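Local coordinates for protein glycosyltransferase (Rickettsia africae, PDB 7MI0) that probably transfers sugar units from activated donors to acceptors, as a two-domain glycosyltransferase with the GT-B type of fold, at residues 43-47 and 68-72; 231-235 and 267-273. All blocks are in the same frame, centred on the assembly; numbering follows the deposited sequence.

Contact 1 of 2, residues 43-47 and 68-72; sequences AKYLK and KEDIL
The side chains of Lys44 and Glu69 cross at an angle where helix 35-48 meets the turn that leaves helix 62-68. CB of Lys44 makes no close approach to residues 68-72; the contact starts at CG, 3.8 Å from Glu69 OE1. At CD the chain comes beside the carboxylate, 3.3 Å from Glu69 OE2, and CE keeps alongside the same oxygen. The bend at chi3 (60°) turns CE aside, so the chain passes the carboxylate instead of running end-on into it, and Lys44 NZ finishes in a salt bridge of 3.6 Å to Glu69 OE2. Methylenes and ammonium group both lie along the carboxylate, so this rather long salt bridge is only part of the contact.

Nearly one helical turn on, Lys47, its chain also bent at chi3, brings its tip to the backbone of the turn instead. Its NZ makes two weak hydrogen bonds, each 3.4 Å long, to Glu69 O and Asp70 O. Asp70 has positive phi and belongs to a Schellman motif ending helix 62-68, so the lysine meets carbonyls at a helix C-terminus, where a positive charge is probably welcome. Between the two lysines Ile71 fills the buried side: its CD1 rests 3.6 Å from Ala43 CB, and its CG1 lies 4.1 Å from Lys47 CD.

On the side facing the sheet, Ala43 also packs on Pro53 and Ile55 of strand 52-57, and Lys47 touches Pro53. Leu72 is hydrogen-bonded through its backbone to Ile55, bringing the chain into edge strand 72-75 of the parallel sheet, while Tyr45 and Leu46 on helix 35-48 pack against helix 378-393. The contact therefore joins a sheet-covering helix to the loop feeding the outermost strand.

Contact 2 of 2, residues 231-235 and 267-273; sequences VEALS and LKLQNKI
Val231 opens the contact with its two methyls divided between separate partners. CG1, turned anti to the backbone N (chi1 173°), comes 4.0 Å from Leu267 CD1, whereas CG2 lies at a looser 4.3 Å from Ile273 CD1. Its carbonyl oxygen accepts the backbone bond from Ser235 N, and Leu269 CD1 approaches the same stretch of helical backbone.

Leu234, nearly one turn on, directs its side chain at Ile273. Its CD1 methyl sits 3.9 Å from Ile273 CD1 and almost as near to CG1, so the leucine tip covers the outer part of the isoleucine instead of meeting a single methyl. Both residues are buried.

Ser235 finishes the helical segment with its carbon side facing the loop. Its CB is 3.9 Å from Leu269 CD1 and 4.1 Å from Leu267 CD1, two leucine methyls converging on one small residue. The hydroxyl turns back to its own helix: with OG between the backbone N and the carbonyl carbon (chi1 68°), it points toward Glu232 O, a bond modelled too short for its geometry to be trusted. Across the interface the contacts are thus apolar. The loop is shaped by a Schellman motif at the end of helix 254-266, with Lys268 at positive phi, and then by Leu269 O, which accepts from both Lys272 N and Ile273 N.

Helix 254-266 extends the apolar patch through Ile264, which touches Val231, Leu269 and Ile273. Cys244 and Met246 of strand 243-247 lie beneath, and Leu234 also reaches Ile349 of helix 342-355. Lys272 NZ is hydrogen-bonded to Lys238 O and Arg240 O in the connection after helix 227-235, at the entry to edge strand 273-276 of the second parallel sheet.

Overall arrangement
From the N terminus, the chain runs through strand 22-26 into helix 35-48, then strand 52-57 and helix 62-68, before contact 1 closes this excursion at the entry to strand 72-75. The remaining strands of the first sheet follow before the second sheet begins. There helix 227-235, strand 243-247 and helix 254-266 lead to strand 273-276, and contact 2 closes the corresponding passage. The two closures follow in series, neither nesting nor crossing. The centres of contact 1 and contact 2 are about 45 Å apart, on opposite sides of the chain's centre. Each ties a helix to the approach to an edge strand, an equivalent position in the two Rossmann-like halves of the GT-B fold.

Contact 1 of 2, residues 43-47 and 68-72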
# COMPACT_ATOMS: atom_id res chain seq x y z
N ALA A 43 4.44 -6.69 -13.43
CA ALA A 43 4.19 -7.28 -14.74
C ALA A 43 4.57 -6.31 -15.86
O ALA A 43 5.31 -6.67 -16.78
CB ALA A 43 2.73 -7.71 -14.84
N LYS A 44 4.06 -5.08 -15.78
CA LYS A 44 4.40 -4.06 -16.78
C LYS A 44 5.90 -3.89 -16.91
O LYS A 44 6.44 -3.79 -18.02
CB LYS A 44 3.75 -2.73 -16.42
CG LYS A 44 2.27 -2.63 -16.74
CD LYS A 44 1.66 -1.39 -16.11
CE LYS A 44 2.31 -0.12 -16.62
NZ LYS A 44 1.83 1.07 -15.88
N TYR A 45 6.60 -3.85 -15.77
CA TYR A 45 8.05 -3.67 -15.78
C TYR A 45 8.75 -4.85 -16.43
O TYR A 45 9.67 -4.67 -17.23
CB TYR A 45 8.53 -3.47 -14.34
CG TYR A 45 10.00 -3.21 -14.16
CD1 TYR A 45 10.61 -2.12 -14.76
CD2 TYR A 45 10.77 -4.04 -13.36
CE1 TYR A 45 11.96 -1.88 -14.58
CE2 TYR A 45 12.11 -3.81 -13.17
CZ TYR A 45 12.71 -2.72 -13.78
OH TYR A 45 14.05 -2.49 -13.58
N LEU A 46 8.32 -6.07 -16.11
CA LEU A 46 8.89 -7.25 -16.75
C LEU A 46 8.68 -7.22 -18.26
O LEU A 46 9.56 -7.63 -19.02
CB LEU A 46 8.28 -8.52 -16.14
CG LEU A 46 8.68 -8.86 -14.70
CD1 LEU A 46 7.73 -9.86 -14.08
CD2 LEU A 46 10.10 -9.40 -14.68
N LYS A 47 7.52 -6.73 -18.72
CA LYS A 47 7.26 -6.63 -20.15
C LYS A 47 8.28 -5.73 -20.83
O LYS A 47 8.88 -6.11 -21.85
CB LYS A 47 5.85 -6.10 -20.41
CG LYS A 47 4.80 -7.18 -20.59
CD LYS A 47 3.54 -6.63 -21.24
CE LYS A 47 3.86 -5.95 -22.56
NZ LYS A 47 2.64 -5.72 -23.39
N LYS A 68 -5.87 -4.28 -20.58
CA LYS A 68 -5.41 -2.99 -21.09
C LYS A 68 -3.91 -3.00 -21.31
O LYS A 68 -3.41 -2.51 -22.33
CB LYS A 68 -5.82 -1.87 -20.14
N GLU A 69 -3.16 -3.56 -20.36
CA GLU A 69 -1.71 -3.62 -20.44
C GLU A 69 -1.21 -4.83 -21.22
O GLU A 69 0.00 -5.05 -21.29
CB GLU A 69 -1.10 -3.61 -19.04
CG GLU A 69 -1.48 -2.40 -18.20
CD GLU A 69 -0.71 -1.16 -18.58
OE1 GLU A 69 0.07 -1.22 -19.56
OE2 GLU A 69 -0.87 -0.13 -17.90
N ASP A 70 -2.12 -5.63 -21.78
CA ASP A 70 -1.78 -6.80 -22.59
C ASP A 70 -0.81 -7.73 -21.85
O ASP A 70 0.31 -7.99 -22.29
CB ASP A 70 -1.21 -6.37 -23.95
CG ASP A 70 -1.27 -7.49 -24.97
OD1 ASP A 70 -1.77 -8.59 -24.64
OD2 ASP A 70 -0.81 -7.27 -26.11
N ILE A 71 -1.28 -8.24 -20.72
CA ILE A 71 -0.53 -9.16 -19.88
C ILE A 71 -1.30 -10.47 -19.81
O ILE A 71 -2.49 -10.47 -19.49
CB ILE A 71 -0.30 -8.57 -18.48
CG1 ILE A 71 0.53 -7.29 -18.58
CG2 ILE A 71 0.37 -9.60 -17.56
CD1 ILE A 71 0.45 -6.41 -17.36
N LEU A 72 -0.62 -11.57 -20.11
CA LEU A 72 -1.29 -12.87 -20.16
C LEU A 72 -1.84 -13.24 -18.79
O LEU A 72 -1.08 -13.43 -17.84
CB LEU A 72 -0.33 -13.94 -20.64
CG LEU A 72 -0.98 -15.33 -20.69
CD1 LEU A 72 -1.92 -15.45 -21.89
CD2 LEU A 72 0.08 -16.43 -20.70

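Contact 2 of 2, residues 231-235 and 267-273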
# COMPACT_ATOMS: atom_id res chain seq x y z
N VAL A 231 -11.83 13.81 13.92
CA VAL A 231 -12.96 14.71 14.12
C VAL A 231 -12.94 15.28 15.53
O VAL A 231 -13.17 16.48 15.73
CB VAL A 231 -14.29 13.98 13.82
CG1 VAL A 231 -15.48 14.86 14.20
CG2 VAL A 231 -14.35 13.61 12.34
N GLU A 232 -12.65 14.45 16.53
CA GLU A 232 -12.50 14.98 17.88
C GLU A 232 -11.30 15.91 17.98
O GLU A 232 -11.31 16.85 18.78
CB GLU A 232 -12.40 13.84 18.90
N ALA A 233 -10.26 15.67 17.17
CA ALA A 233 -9.10 16.56 17.19
C ALA A 233 -9.42 17.90 16.54
O ALA A 233 -9.08 18.96 17.08
CB ALA A 233 -7.91 15.89 16.48
N LEU A 234 -10.07 17.87 15.37
CA LEU A 234 -10.45 19.11 14.70
C LEU A 234 -11.49 19.90 15.47
O LEU A 234 -11.63 21.11 15.25
CB LEU A 234 -10.96 18.81 13.29
CG LEU A 234 -9.89 18.25 12.36
CD1 LEU A 234 -10.50 17.94 11.00
CD2 LEU A 234 -8.72 19.22 12.24
N SER A 235 -12.24 19.25 16.37
CA SER A 235 -13.15 19.99 17.23
C SER A 235 -12.39 20.83 18.25
O SER A 235 -12.80 21.95 18.58
CB SER A 235 -14.10 19.03 17.94
OG SER A 235 -13.40 18.22 18.87
N LEU A 267 -21.06 17.96 16.50
CA LEU A 267 -20.03 18.90 16.89
C LEU A 267 -20.04 20.18 16.05
O LEU A 267 -19.10 20.97 16.13
CB LEU A 267 -18.65 18.24 16.81
CG LEU A 267 -18.48 16.99 17.68
CD1 LEU A 267 -17.12 16.35 17.47
CD2 LEU A 267 -18.70 17.32 19.14
N LYS A 268 -21.10 20.39 15.25
CA LYS A 268 -21.28 21.61 14.47
C LYS A 268 -20.06 21.90 13.59
O LYS A 268 -19.59 23.03 13.50
CB LYS A 268 -21.60 22.81 15.37
N LEU A 269 -19.54 20.85 12.95
CA LEU A 269 -18.38 20.97 12.08
C LEU A 269 -18.71 20.62 10.64
O LEU A 269 -17.80 20.36 9.84
CB LEU A 269 -17.24 20.08 12.60
CG LEU A 269 -16.66 20.47 13.96
CD1 LEU A 269 -15.57 19.49 14.39
CD2 LEU A 269 -16.12 21.89 13.92
N GLN A 270 -20.00 20.62 10.28
CA GLN A 270 -20.42 20.26 8.93
C GLN A 270 -19.79 21.15 7.86
O GLN A 270 -19.70 20.73 6.70
CB GLN A 270 -21.95 20.31 8.83
N ASN A 271 -19.36 22.35 8.23
CA ASN A 271 -18.79 23.30 7.29
C ASN A 271 -17.27 23.28 7.24
O ASN A 271 -16.68 23.99 6.43
CB ASN A 271 -19.27 24.72 7.63
CG ASN A 271 -18.98 25.10 9.07
OD1 ASN A 271 -18.96 24.25 9.96
ND2 ASN A 271 -18.77 26.39 9.30
N LYS A 272 -16.63 22.47 8.09
CA LYS A 272 -15.18 22.34 8.09
C LYS A 272 -14.70 20.93 7.76
O LYS A 272 -13.51 20.75 7.51
CB LYS A 272 -14.59 22.77 9.44
CG LYS A 272 -14.76 24.25 9.74
CD LYS A 272 -13.99 24.67 10.98
CE LYS A 272 -14.01 26.18 11.17
NZ LYS A 272 -13.19 26.61 12.34
N ILE A 273 -15.59 19.94 7.77
CA ILE A 273 -15.24 18.57 7.42
C ILE A 273 -16.37 18.03 6.55
O ILE A 273 -17.53 18.06 6.95
CB ILE A 273 -15.06 17.68 8.65
CG1 ILE A 273 -14.32 18.43 9.76
CG2 ILE A 273 -14.30 16.41 8.27
CD1 ILE A 273 -14.39 17.76 11.11